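ATP-dependent RNA helicase HrpB (Escherichia coli, PDB 6EUD) hydrolyses ATP and has RNA helicase and single-stranded RNA-binding activity as a bacterial DExH-box enzyme of the DEAH/RHA type. Local coordinates at residues 417-422 against 473-478; 424-429 against 497-502; 437-442 against 492-497; 443-448 against 455-460. All coordinates share one frame; numbering follows the deposited sequence.

Contact 1: residues 417-422 against 473-478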
loop_
_atom_site.group_PDB
_atom_site.type_symbol
_atom_site.label_atom_id
_atom_site.label_comp_id
_atom_site.label_asym_id
_atom_site.label_seq_id
_atom_site.Cartn_x
_atom_site.Cartn_y
_atom_site.Cartn_z
ATOM N N LEU A 417 -18.760 -1.255 -15.026
ATOM C CA LEU A 417 -19.602 -0.906 -13.882
ATOM C C LEU A 417 -19.020 0.249 -13.079
ATOM O O LEU A 417 -19.761 1.058 -12.517
ATOM C CB LEU A 417 -19.810 -2.105 -12.953
ATOM C CG LEU A 417 -20.544 -3.323 -13.485
ATOM C CD1 LEU A 417 -20.764 -4.276 -12.343
ATOM C CD2 LEU A 417 -21.860 -2.939 -14.132
ATOM N N GLY A 418 -17.695 0.314 -13.009
ATOM C CA GLY A 418 -17.014 1.436 -12.376
ATOM C C GLY A 418 -17.010 1.324 -10.871
ATOM O O GLY A 418 -16.569 2.203 -10.160
ATOM N N ASN A 419 -17.511 0.197 -10.410
ATOM C CA ASN A 419 -17.752 -0.100 -9.019
ATOM C C ASN A 419 -16.482 -0.469 -8.263
ATOM O O ASN A 419 -15.428 -0.664 -8.888
ATOM C CB ASN A 419 -18.743 -1.277 -8.953
ATOM C CG ASN A 419 -19.795 -1.053 -7.962
ATOM O OD1 ASN A 419 -20.098 0.091 -7.650
ATOM N ND2 ASN A 419 -20.346 -2.123 -7.414
ATOM N N ASP A 420 -16.574 -0.633 -6.940
ATOM C CA ASP A 420 -15.498 -1.328 -6.251
ATOM C C ASP A 420 -15.340 -2.701 -6.905
ATOM O O ASP A 420 -16.334 -3.410 -7.068
ATOM C CB ASP A 420 -15.757 -1.505 -4.761
ATOM C CG ASP A 420 -14.811 -2.536 -4.142
ATOM O OD1 ASP A 420 -13.680 -2.181 -3.747
ATOM O OD2 ASP A 420 -15.184 -3.718 -4.082
ATOM N N PRO A 421 -14.093 -3.081 -7.269
ATOM C CA PRO A 421 -13.822 -4.306 -8.046
ATOM C C PRO A 421 -14.408 -5.590 -7.463
ATOM O O PRO A 421 -14.952 -6.373 -8.229
ATOM C CB PRO A 421 -12.297 -4.377 -8.060
ATOM C CG PRO A 421 -11.888 -2.932 -8.024
ATOM C CD PRO A 421 -12.881 -2.260 -7.108
ATOM N N ARG A 422 -14.307 -5.804 -6.156
ATOM C CA ARG A 422 -14.927 -6.971 -5.534
ATOM C C ARG A 422 -16.447 -6.952 -5.781
ATOM O O ARG A 422 -17.031 -7.956 -6.154
ATOM C CB ARG A 422 -14.601 -7.020 -4.030
ATOM C CG ARG A 422 -13.095 -7.184 -3.726
ATOM C CD ARG A 422 -12.736 -7.051 -2.212
ATOM N NE ARG A 422 -12.453 -8.354 -1.644
ATOM C CZ ARG A 422 -11.292 -8.748 -1.147
ATOM N NH1 ARG A 422 -10.259 -7.929 -1.073
ATOM N NH2 ARG A 422 -11.184 -9.976 -0.689
ATOM N N GLN A 473 -30.931 -0.246 -8.636
ATOM C CA GLN A 473 -31.467 0.048 -9.962
ATOM C C GLN A 473 -30.380 0.653 -10.862
ATOM O O GLN A 473 -30.267 0.275 -12.036
ATOM C CB GLN A 473 -32.666 0.998 -9.866
ATOM C CG GLN A 473 -33.885 0.414 -9.163
ATOM C CD GLN A 473 -35.031 1.413 -9.059
ATOM O OE1 GLN A 473 -34.817 2.630 -9.081
ATOM N NE2 GLN A 473 -36.253 0.904 -8.952
ATOM N N GLN A 474 -29.581 1.571 -10.299
ATOM C CA GLN A 474 -28.464 2.197 -11.028
ATOM C C GLN A 474 -27.397 1.169 -11.462
ATOM O O GLN A 474 -26.914 1.178 -12.606
ATOM C CB GLN A 474 -27.821 3.303 -10.181
ATOM C CG GLN A 474 -26.718 4.075 -10.910
ATOM C CD GLN A 474 -25.963 5.041 -10.009
ATOM O OE1 GLN A 474 -25.921 4.871 -8.790
ATOM N NE2 GLN A 474 -25.367 6.068 -10.608
ATOM N N LEU A 475 -27.051 0.265 -10.558
ATOM C CA LEU A 475 -26.075 -0.766 -10.872
ATOM C C LEU A 475 -26.602 -1.742 -11.934
ATOM O O LEU A 475 -25.881 -2.129 -12.843
ATOM C CB LEU A 475 -25.683 -1.504 -9.596
ATOM C CG LEU A 475 -24.746 -0.739 -8.654
ATOM C CD1 LEU A 475 -24.465 -1.572 -7.419
ATOM C CD2 LEU A 475 -23.427 -0.353 -9.335
ATOM N N LEU A 476 -27.876 -2.105 -11.844
ATOM C CA LEU A 476 -28.467 -3.004 -12.830
ATOM C C LEU A 476 -28.518 -2.351 -14.199
ATOM O O LEU A 476 -28.383 -3.033 -15.228
ATOM C CB LEU A 476 -29.864 -3.442 -12.390
ATOM C CG LEU A 476 -29.820 -4.432 -11.215
ATOM C CD1 LEU A 476 -31.208 -4.691 -10.621
ATOM C CD2 LEU A 476 -29.128 -5.748 -11.631
ATOM N N LYS A 477 -28.688 -1.031 -14.221
ATOM C CA LYS A 477 -28.703 -0.314 -15.494
ATOM C C LYS A 477 -27.325 -0.434 -16.142
ATOM O O LYS A 477 -27.196 -0.844 -17.294
ATOM C CB LYS A 477 -29.093 1.139 -15.292
ATOM C CG LYS A 477 -29.430 1.870 -16.560
ATOM C CD LYS A 477 -30.239 3.117 -16.258
ATOM C CE LYS A 477 -30.676 3.827 -17.527
ATOM N NZ LYS A 477 -29.495 4.305 -18.284
ATOM N N ARG A 478 -26.289 -0.120 -15.377
ATOM C CA ARG A 478 -24.924 -0.249 -15.866
ATOM C C ARG A 478 -24.636 -1.692 -16.284
ATOM O O ARG A 478 -23.976 -1.939 -17.293
ATOM C CB ARG A 478 -23.925 0.220 -14.805
ATOM C CG ARG A 478 -24.096 1.685 -14.413
ATOM C CD ARG A 478 -22.991 2.161 -13.477
ATOM N NE ARG A 478 -21.709 2.323 -14.159
ATOM C CZ ARG A 478 -21.189 3.496 -14.504
ATOM N NH1 ARG A 478 -21.840 4.618 -14.228
ATOM N NH2 ARG A 478 -20.016 3.550 -15.119
#
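Arg-478 and Leu-417 run alongside each other in opposing senses. Methyl CD2 of Leu-417 lies 3.8 Å from CB of Arg-478, at the root of the arginine, while the guanidinium runs back toward the leucine backbone. In one of two modelled conformers, the bend at chi3 (73°) brings NE of Arg-478 to 2.8 Å from O of Leu-417, approaching obliquely. The firmer polar partner is the preceding carbonyl of Ala-416, which accepts a hydrogen bond from Arg-478 NH2. Beside this pair, CD2 of Leu-475 rests 3.9 Å from CG of Asn-419, the leucine lying nearly perpendicular to the amide-bearing side chain.

A second shell sets these groups in place, within what is probably the helical bundle of DEAH/RHA helicases. Leu-417 and Asn-419 both back onto Ala-424 and Leu-427 of helix 421-429, and Leu-475 leans on Ala-443 of helix 433-447. Gly-418, with positive phi (79°), turns the chain out of helix 409-417, and Asp-420 caps the next helix through Leu-423 N. The chemistry is divided: the leucines and Asn-419 supply the buried packing, while at the exposed margin a cationic side chain faces the carbonyl end of a helix, where the helix dipole would probably favour a positive charge.

Contact 2: residues 424-429 against 497-502. With EDO (1,2-ethanediol), chain C.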
loop_
_atom_site.group_PDB
_atom_site.type_symbol
_atom_site.label_atom_id
_atom_site.label_comp_id
_atom_site.label_asym_id
_atom_site.label_seq_id
_atom_site.Cartn_x
_atom_site.Cartn_y
_atom_site.Cartn_z
ATOM N N ALA A 424 -18.062 -5.255 -8.190
ATOM C CA ALA A 424 -18.251 -5.363 -9.634
ATOM C C ALA A 424 -18.140 -6.815 -10.083
ATOM O O ALA A 424 -18.920 -7.263 -10.918
ATOM C CB ALA A 424 -17.235 -4.506 -10.379
ATOM N N ALA A 425 -17.154 -7.525 -9.529
ATOM C CA ALA A 425 -16.925 -8.936 -9.806
ATOM C C ALA A 425 -18.166 -9.756 -9.441
ATOM O O ALA A 425 -18.603 -10.631 -10.198
ATOM C CB ALA A 425 -15.707 -9.435 -9.031
ATOM N N MET A 426 -18.738 -9.453 -8.283
ATOM C CA MET A 426 -19.936 -10.135 -7.829
ATOM C C MET A 426 -21.086 -9.948 -8.826
ATOM O O MET A 426 -21.731 -10.908 -9.227
ATOM C CB MET A 426 -20.325 -9.628 -6.445
ATOM C CG MET A 426 -21.488 -10.357 -5.785
ATOM S SD MET A 426 -21.703 -9.715 -4.098
ATOM C CE MET A 426 -21.982 -7.979 -4.479
ATOM N N LEU A 427 -21.315 -8.710 -9.240
ATOM C CA LEU A 427 -22.388 -8.393 -10.158
ATOM C C LEU A 427 -22.250 -9.132 -11.491
ATOM O O LEU A 427 -23.213 -9.723 -11.984
ATOM C CB LEU A 427 -22.440 -6.883 -10.390
ATOM C CG LEU A 427 -23.117 -6.141 -9.240
ATOM C CD1 LEU A 427 -22.749 -4.660 -9.256
ATOM C CD2 LEU A 427 -24.630 -6.337 -9.312
ATOM N N VAL A 428 -21.037 -9.100 -12.044
ATOM C CA VAL A 428 -20.728 -9.671 -13.349
ATOM C C VAL A 428 -20.758 -11.206 -13.298
ATOM O O VAL A 428 -20.962 -11.862 -14.303
ATOM C CB VAL A 428 -19.335 -9.123 -13.857
ATOM C CG1 VAL A 428 -18.835 -9.837 -15.080
ATOM C CG2 VAL A 428 -19.433 -7.648 -14.190
ATOM N N SER A 429 -20.589 -11.783 -12.117
ATOM C CA SER A 429 -20.625 -13.242 -11.977
ATOM C C SER A 429 -22.065 -13.797 -11.874
ATOM O O SER A 429 -22.276 -15.012 -11.934
ATOM C CB SER A 429 -19.806 -13.682 -10.749
ATOM O OG SER A 429 -20.481 -13.397 -9.527
ATOM N N GLY A 497 -17.592 -15.868 -4.386
ATOM C CA GLY A 497 -16.688 -15.514 -5.463
ATOM C C GLY A 497 -15.850 -14.283 -5.155
ATOM O O GLY A 497 -14.622 -14.307 -5.279
ATOM N N ALA A 498 -16.513 -13.213 -4.719
ATOM C CA ALA A 498 -15.857 -11.929 -4.545
ATOM C C ALA A 498 -15.203 -11.750 -3.169
ATOM O O ALA A 498 -14.405 -10.840 -2.983
ATOM C CB ALA A 498 -16.852 -10.808 -4.796
ATOM N N PHE A 499 -15.544 -12.603 -2.208
ATOM C CA PHE A 499 -14.971 -12.499 -0.870
ATOM C C PHE A 499 -14.486 -13.840 -0.340
ATOM O O PHE A 499 -14.608 -14.114 0.851
ATOM C CB PHE A 499 -15.995 -11.910 0.092
ATOM C CG PHE A 499 -16.504 -10.560 -0.323
ATOM C CD1 PHE A 499 -17.611 -10.441 -1.151
ATOM C CD2 PHE A 499 -15.859 -9.406 0.093
ATOM C CE1 PHE A 499 -18.069 -9.195 -1.530
ATOM C CE2 PHE A 499 -16.312 -8.149 -0.290
ATOM C CZ PHE A 499 -17.417 -8.043 -1.093
ATOM N N ALA A 500 -13.941 -14.677 -1.222
ATOM C CA ALA A 500 -13.473 -16.015 -0.839
ATOM C C ALA A 500 -12.444 -15.992 0.305
ATOM O O ALA A 500 -12.454 -16.857 1.175
ATOM C CB ALA A 500 -12.893 -16.715 -2.040
ATOM N N ASP A 501 -11.554 -15.003 0.285
ATOM C CA ASP A 501 -10.542 -14.829 1.320
ATOM C C ASP A 501 -11.152 -14.406 2.660
ATOM O O ASP A 501 -10.453 -14.370 3.681
ATOM C CB ASP A 501 -9.519 -13.782 0.879
ATOM C CG ASP A 501 -10.177 -12.477 0.455
ATOM O OD1 ASP A 501 -11.292 -12.531 -0.092
ATOM O OD2 ASP A 501 -9.601 -11.392 0.652
ATOM N N ARG A 502 -12.442 -14.060 2.655
ATOM C CA ARG A 502 -13.087 -13.624 3.889
ATOM C C ARG A 502 -14.147 -14.605 4.361
ATOM O O ARG A 502 -14.961 -14.271 5.210
ATOM C CB ARG A 502 -13.688 -12.236 3.713
ATOM C CG ARG A 502 -12.644 -11.225 3.343
ATOM C CD ARG A 502 -13.228 -9.851 3.169
ATOM N NE ARG A 502 -12.198 -8.919 2.731
ATOM C CZ ARG A 502 -12.450 -7.678 2.342
ATOM N NH1 ARG A 502 -13.701 -7.224 2.321
ATOM N NH2 ARG A 502 -11.456 -6.896 1.967
HETATM C C1 EDO C . -6.397 -12.564 -1.382
HETATM O O1 EDO C . -5.889 -11.369 -1.917
HETATM C C2 EDO C . -6.083 -12.651 0.120
HETATM O O2 EDO C . -6.700 -11.579 0.860
#
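Met-426 meets Ala-498 where the two backbones run closest, their CA atoms 5.5 Å apart. CB of Ala-498 points at the methionine helix and touches CB of Met-426 at 4.0 Å, so the tight part of the contact is made at the roots of two side chains. Beyond it the packing is slacker. With CG opposite the backbone N (chi1 -174°) and chi2 also extended, the methionine reaches out to the edge of Phe-499, where SD of Met-426 lies near the ring plane, 4.5 Å from CE1 of Phe-499. Arg-502 NH1 also lies in the ring plane at an edge. Ser-429 OG bonds back to O of Met-426 at 2.8 Å, tilted 28° from the carbonyl plane.

The looser side is polar and partly exposed. Asp-501 OD2 receives a hydrogen bond from O2 of a 1,2-ethanediol molecule, probably from the crystallisation liquor, at 2.9 Å, and forms a salt bridge with Arg-422 NH2. Were Asp-501 an alanine, Arg-422 would probably be left without its anionic mate, close to the like charge of Arg-502.

Phe-499 marks the exit from helix 491-498. It packs against Leu-446 of helix 433-447 and against Ile-536 and Pro-538 of strand 534-542, and Met-426 against Ile-442 and Ala-443; the contact therefore sits where the helical bundle passes into the sheet that begins at 503-506, probably the OB-fold, as in DEAH/RHA helicases.

Contact 3: residues 437-442 against 492-497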
loop_
_atom_site.group_PDB
_atom_site.type_symbol
_atom_site.label_atom_id
_atom_site.label_comp_id
_atom_site.label_asym_id
_atom_site.label_seq_id
_atom_site.Cartn_x
_atom_site.Cartn_y
_atom_site.Cartn_z
ATOM N N ALA A 437 -30.140 -9.165 -9.634
ATOM C CA ALA A 437 -30.848 -8.307 -8.683
ATOM C C ALA A 437 -30.363 -8.564 -7.246
ATOM O O ALA A 437 -30.248 -7.641 -6.439
ATOM C CB ALA A 437 -32.351 -8.523 -8.781
ATOM N N THR A 438 -30.071 -9.822 -6.935
ATOM C CA THR A 438 -29.531 -10.164 -5.626
ATOM C C THR A 438 -28.161 -9.500 -5.415
ATOM O O THR A 438 -27.921 -8.857 -4.386
ATOM C CB THR A 438 -29.410 -11.694 -5.451
ATOM O OG1 THR A 438 -30.687 -12.310 -5.696
ATOM C CG2 THR A 438 -28.940 -12.030 -4.046
ATOM N N ALA A 439 -27.275 -9.657 -6.393
ATOM C CA ALA A 439 -25.954 -9.040 -6.340
ATOM C C ALA A 439 -26.027 -7.512 -6.187
ATOM O O ALA A 439 -25.232 -6.926 -5.460
ATOM C CB ALA A 439 -25.131 -9.414 -7.600
ATOM N N ALA A 440 -26.986 -6.872 -6.851
ATOM C CA ALA A 440 -27.064 -5.410 -6.878
ATOM C C ALA A 440 -27.442 -4.859 -5.513
ATOM O O ALA A 440 -26.920 -3.821 -5.069
ATOM C CB ALA A 440 -28.072 -4.943 -7.935
ATOM N N LYS A 441 -28.366 -5.547 -4.859
ATOM C CA LYS A 441 -28.785 -5.167 -3.524
ATOM C C LYS A 441 -27.648 -5.372 -2.521
ATOM O O LYS A 441 -27.352 -4.483 -1.710
ATOM C CB LYS A 441 -30.017 -5.966 -3.094
ATOM C CG LYS A 441 -30.418 -5.677 -1.659
ATOM C CD LYS A 441 -31.906 -5.490 -1.507
ATOM C CE LYS A 441 -32.182 -4.819 -0.183
ATOM N NZ LYS A 441 -33.637 -4.650 0.043
ATOM N N ILE A 442 -27.006 -6.536 -2.582
ATOM C CA ILE A 442 -25.854 -6.793 -1.714
ATOM C C ILE A 442 -24.816 -5.693 -1.874
ATOM O O ILE A 442 -24.255 -5.196 -0.894
ATOM C CB ILE A 442 -25.196 -8.148 -2.012
ATOM C CG1 ILE A 442 -26.122 -9.294 -1.579
ATOM C CG2 ILE A 442 -23.845 -8.256 -1.303
ATOM C CD1 ILE A 442 -26.307 -9.407 -0.057
ATOM N N ALA A 492 -25.093 -16.370 -0.973
ATOM C CA ALA A 492 -23.846 -17.043 -0.582
ATOM C C ALA A 492 -22.904 -17.346 -1.760
ATOM O O ALA A 492 -21.738 -17.023 -1.680
ATOM C CB ALA A 492 -24.139 -18.330 0.199
ATOM N N PRO A 493 -23.391 -17.962 -2.848
ATOM C CA PRO A 493 -22.406 -18.194 -3.918
ATOM C C PRO A 493 -21.886 -16.907 -4.593
ATOM O O PRO A 493 -20.718 -16.866 -4.980
ATOM C CB PRO A 493 -23.165 -19.074 -4.909
ATOM C CG PRO A 493 -24.614 -18.804 -4.625
ATOM C CD PRO A 493 -24.714 -18.530 -3.167
ATOM N N LEU A 494 -22.712 -15.872 -4.700
ATOM C CA LEU A 494 -22.248 -14.564 -5.189
ATOM C C LEU A 494 -21.153 -13.959 -4.303
ATOM O O LEU A 494 -20.135 -13.456 -4.789
ATOM C CB LEU A 494 -23.427 -13.599 -5.279
ATOM C CG LEU A 494 -24.461 -13.950 -6.352
ATOM C CD1 LEU A 494 -25.723 -13.171 -6.092
ATOM C CD2 LEU A 494 -23.918 -13.632 -7.730
ATOM N N LEU A 495 -21.370 -14.008 -2.998
ATOM C CA LEU A 495 -20.380 -13.547 -2.049
ATOM C C LEU A 495 -19.104 -14.377 -2.089
ATOM O O LEU A 495 -17.998 -13.834 -2.066
ATOM C CB LEU A 495 -20.936 -13.588 -0.632
ATOM C CG LEU A 495 -21.699 -12.407 -0.061
ATOM C CD1 LEU A 495 -21.777 -12.587 1.459
ATOM C CD2 LEU A 495 -21.056 -11.074 -0.431
ATOM N N ALA A 496 -19.282 -15.696 -2.116
ATOM C CA ALA A 496 -18.175 -16.650 -2.146
ATOM C C ALA A 496 -17.138 -16.299 -3.210
ATOM O O ALA A 496 -15.948 -16.410 -2.959
ATOM C CB ALA A 496 -18.699 -18.073 -2.377
ATOM N N GLY A 497 -17.592 -15.868 -4.386
ATOM C CA GLY A 497 -16.688 -15.514 -5.463
ATOM C C GLY A 497 -15.850 -14.283 -5.155
ATOM O O GLY A 497 -14.622 -14.307 -5.279
#
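Leu-494 meets Thr-438 and Ala-439 through methyl groups; no flat side-chain group carries this contact, and branched side chains do most of the touching. Methyl CD1 of Leu-494 sits 3.9 Å from the peptide N of Ala-439, 4.0 Å from CG2 of Thr-438 and 4.1 Å from CB of Ala-439, so a single methyl serves both residues. Thr-438 is divided by its torsion: at chi1 -55° CG2 stands opposite the backbone N and faces the leucine, whereas OG1 turns to polar partners, the carbonyl of Asp-434 and the N of Asp-487. One turn on, CG2 of Ile-442 touches CD2 of Leu-495 at 4.1 Å, the two side chains crossing nearly at right angles.

The short helical segments cross at -61° with their axes 10.2 Å apart, and every side chain that touches is buried. The contact thus exemplifies a steeply crossed helix pair joined by a few methyl groups of leucine, isoleucine, threonine and alanine. Helix 421-429 borders it through Met-426, which packs on Leu-494, and through Leu-427 against Ala-439. Helix 457-462 borders it too, with Leu-457 reaching Ile-442 and Leu-495 and Phe-461 reaching Thr-438 and Ile-442.

Contact 4: residues 443-448 against 455-460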
loop_
_atom_site.group_PDB
_atom_site.type_symbol
_atom_site.label_atom_id
_atom_site.label_comp_id
_atom_site.label_asym_id
_atom_site.label_seq_id
_atom_site.Cartn_x
_atom_site.Cartn_y
_atom_site.Cartn_z
ATOM N N ALA A 443 -24.584 -5.300 -3.121
ATOM C CA ALA A 443 -23.572 -4.311 -3.433
ATOM C C ALA A 443 -23.958 -2.945 -2.873
ATOM O O ALA A 443 -23.118 -2.221 -2.344
ATOM C CB ALA A 443 -23.351 -4.239 -4.940
ATOM N N ALA A 444 -25.231 -2.591 -2.978
ATOM C CA ALA A 444 -25.651 -1.293 -2.485
ATOM C C ALA A 444 -25.489 -1.263 -0.957
ATOM O O ALA A 444 -25.059 -0.264 -0.386
ATOM C CB ALA A 444 -27.088 -0.989 -2.906
ATOM N N ILE A 445 -25.790 -2.380 -0.309
ATOM C CA ILE A 445 -25.580 -2.512 1.126
ATOM C C ILE A 445 -24.112 -2.357 1.537
ATOM O O ILE A 445 -23.795 -1.564 2.424
ATOM C CB ILE A 445 -26.087 -3.871 1.636
ATOM C CG1 ILE A 445 -27.595 -3.950 1.436
ATOM C CG2 ILE A 445 -25.727 -4.047 3.117
ATOM C CD1 ILE A 445 -28.173 -5.274 1.802
ATOM N N LEU A 446 -23.216 -3.120 0.912
ATOM C CA LEU A 446 -21.789 -3.054 1.272
ATOM C C LEU A 446 -21.157 -1.669 1.010
ATOM O O LEU A 446 -20.223 -1.274 1.702
ATOM C CB LEU A 446 -21.019 -4.165 0.538
ATOM C CG LEU A 446 -21.434 -5.563 1.018
ATOM C CD1 LEU A 446 -20.776 -6.705 0.232
ATOM C CD2 LEU A 446 -21.128 -5.716 2.502
ATOM N N GLU A 447 -21.680 -0.927 0.031
ATOM C CA GLU A 447 -21.267 0.463 -0.230
ATOM C C GLU A 447 -21.749 1.469 0.830
ATOM O O GLU A 447 -21.089 2.475 1.094
ATOM C CB GLU A 447 -21.785 0.920 -1.602
ATOM C CG GLU A 447 -21.039 0.355 -2.773
ATOM C CD GLU A 447 -21.600 0.793 -4.132
ATOM O OE1 GLU A 447 -22.607 1.557 -4.216
ATOM O OE2 GLU A 447 -21.000 0.359 -5.136
ATOM N N GLU A 448 -22.936 1.224 1.381
ATOM C CA GLU A 448 -23.538 2.102 2.384
ATOM C C GLU A 448 -24.155 1.240 3.465
ATOM O O GLU A 448 -25.374 1.070 3.502
ATOM C CB GLU A 448 -24.587 3.023 1.761
ATOM C CG GLU A 448 -24.512 4.439 2.287
ATOM C CD GLU A 448 -23.248 5.153 1.843
ATOM O OE1 GLU A 448 -22.945 5.120 0.630
ATOM O OE2 GLU A 448 -22.547 5.726 2.709
ATOM N N SER A 455 -25.085 -7.546 12.686
ATOM C CA SER A 455 -23.987 -8.161 11.948
ATOM C C SER A 455 -24.460 -9.052 10.805
ATOM O O SER A 455 -23.680 -9.346 9.894
ATOM C CB SER A 455 -23.094 -8.979 12.888
ATOM O OG SER A 455 -23.741 -10.179 13.272
ATOM N N ASP A 456 -25.714 -9.498 10.859
ATOM C CA ASP A 456 -26.243 -10.361 9.812
ATOM C C ASP A 456 -26.537 -9.579 8.514
ATOM O O ASP A 456 -27.368 -8.663 8.487
ATOM C CB ASP A 456 -27.492 -11.089 10.312
ATOM C CG ASP A 456 -27.988 -12.132 9.334
ATOM O OD1 ASP A 456 -27.255 -12.429 8.358
ATOM O OD2 ASP A 456 -29.093 -12.688 9.548
ATOM N N LEU A 457 -25.827 -9.943 7.447
ATOM C CA LEU A 457 -26.019 -9.330 6.129
ATOM C C LEU A 457 -27.377 -9.735 5.527
ATOM O O LEU A 457 -27.949 -9.015 4.706
ATOM C CB LEU A 457 -24.881 -9.723 5.190
ATOM C CG LEU A 457 -25.003 -9.300 3.727
ATOM C CD1 LEU A 457 -24.918 -7.786 3.557
ATOM C CD2 LEU A 457 -23.968 -10.007 2.876
ATOM N N GLY A 458 -27.896 -10.879 5.956
ATOM C CA GLY A 458 -29.210 -11.329 5.535
ATOM C C GLY A 458 -30.316 -10.453 6.093
ATOM O O GLY A 458 -31.395 -10.336 5.516
ATOM N N VAL A 459 -30.056 -9.829 7.231
ATOM C CA VAL A 459 -31.031 -8.901 7.796
ATOM C C VAL A 459 -31.096 -7.638 6.946
ATOM O O VAL A 459 -32.177 -7.232 6.539
ATOM C CB VAL A 459 -30.712 -8.533 9.264
ATOM C CG1 VAL A 459 -31.414 -7.260 9.631
ATOM C CG2 VAL A 459 -31.136 -9.672 10.205
ATOM N N ALA A 460 -29.948 -7.035 6.652
ATOM C CA ALA A 460 -29.930 -5.826 5.834
ATOM C C ALA A 460 -30.566 -6.095 4.458
ATOM O O ALA A 460 -31.359 -5.283 3.944
ATOM C CB ALA A 460 -28.509 -5.305 5.687
#
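Ile-445 reaches from the last turns of helix 433-447 to Leu-457 and Ala-460 at the start of helix 457-462. CB already points toward helix 457-462, and there the chain forks. The CG2 branch meets CD1 of Leu-457 at 3.9 Å and CB of Ala-460 at 4.0 Å, touching two residues one turn apart. The other branch runs out through CG1, extended at chi2 (176°), and its tip, CD1 of Ile-445, stops 3.7 Å from C of Ala-460 and 3.9 Å from CB of Ala-460. A valine here, lacking CD1, would probably leave the Ala-460 backbone without its packing partner.

Leu-457 offers CD1 from the opposite helix, and CD2 of Leu-446 approaches the same methyl more loosely, at 4.4 Å. The helix that carries it is started by Asp-456, an N-cap whose OD1 accepts from Gly-458 N at 2.9 Å, the donor coming from above the carboxylate plane (67° out of it).

This apolar seam joins two successive helices of the probable helical bundle across a short loop. Trp-468 of helix 466-479 touches Ile-445 as well, and Leu-446 extends to Leu-423 of helix 421-429. Backbone hydrogen bonds from Ser-455 and Leu-457 to Ala-554 tie the cap to strand 554-556.

Overall arrangement
From the N terminus, after the two RecA-like domains and the probable winged-helix domain, the chain lays down the first halves of all four contacts in order: 417-422, 424-429, 437-442 and 443-448. Contact 4 closes first, at 455-460, and is nested inside each of the other loops. Contact 1 closes next, at 473-478. Contact 3 follows at 492-497, nested within contact 2, which ends at 497-502; these two share Gly-497. Contact 1 crosses both, since its segments alternate with theirs. Together they tie five helices between 421 and 498 to the end of helix 409-417 and to the following sheet, consistent with the ratchet-like helical bundle and OB-fold of DEAH/RHA helicases.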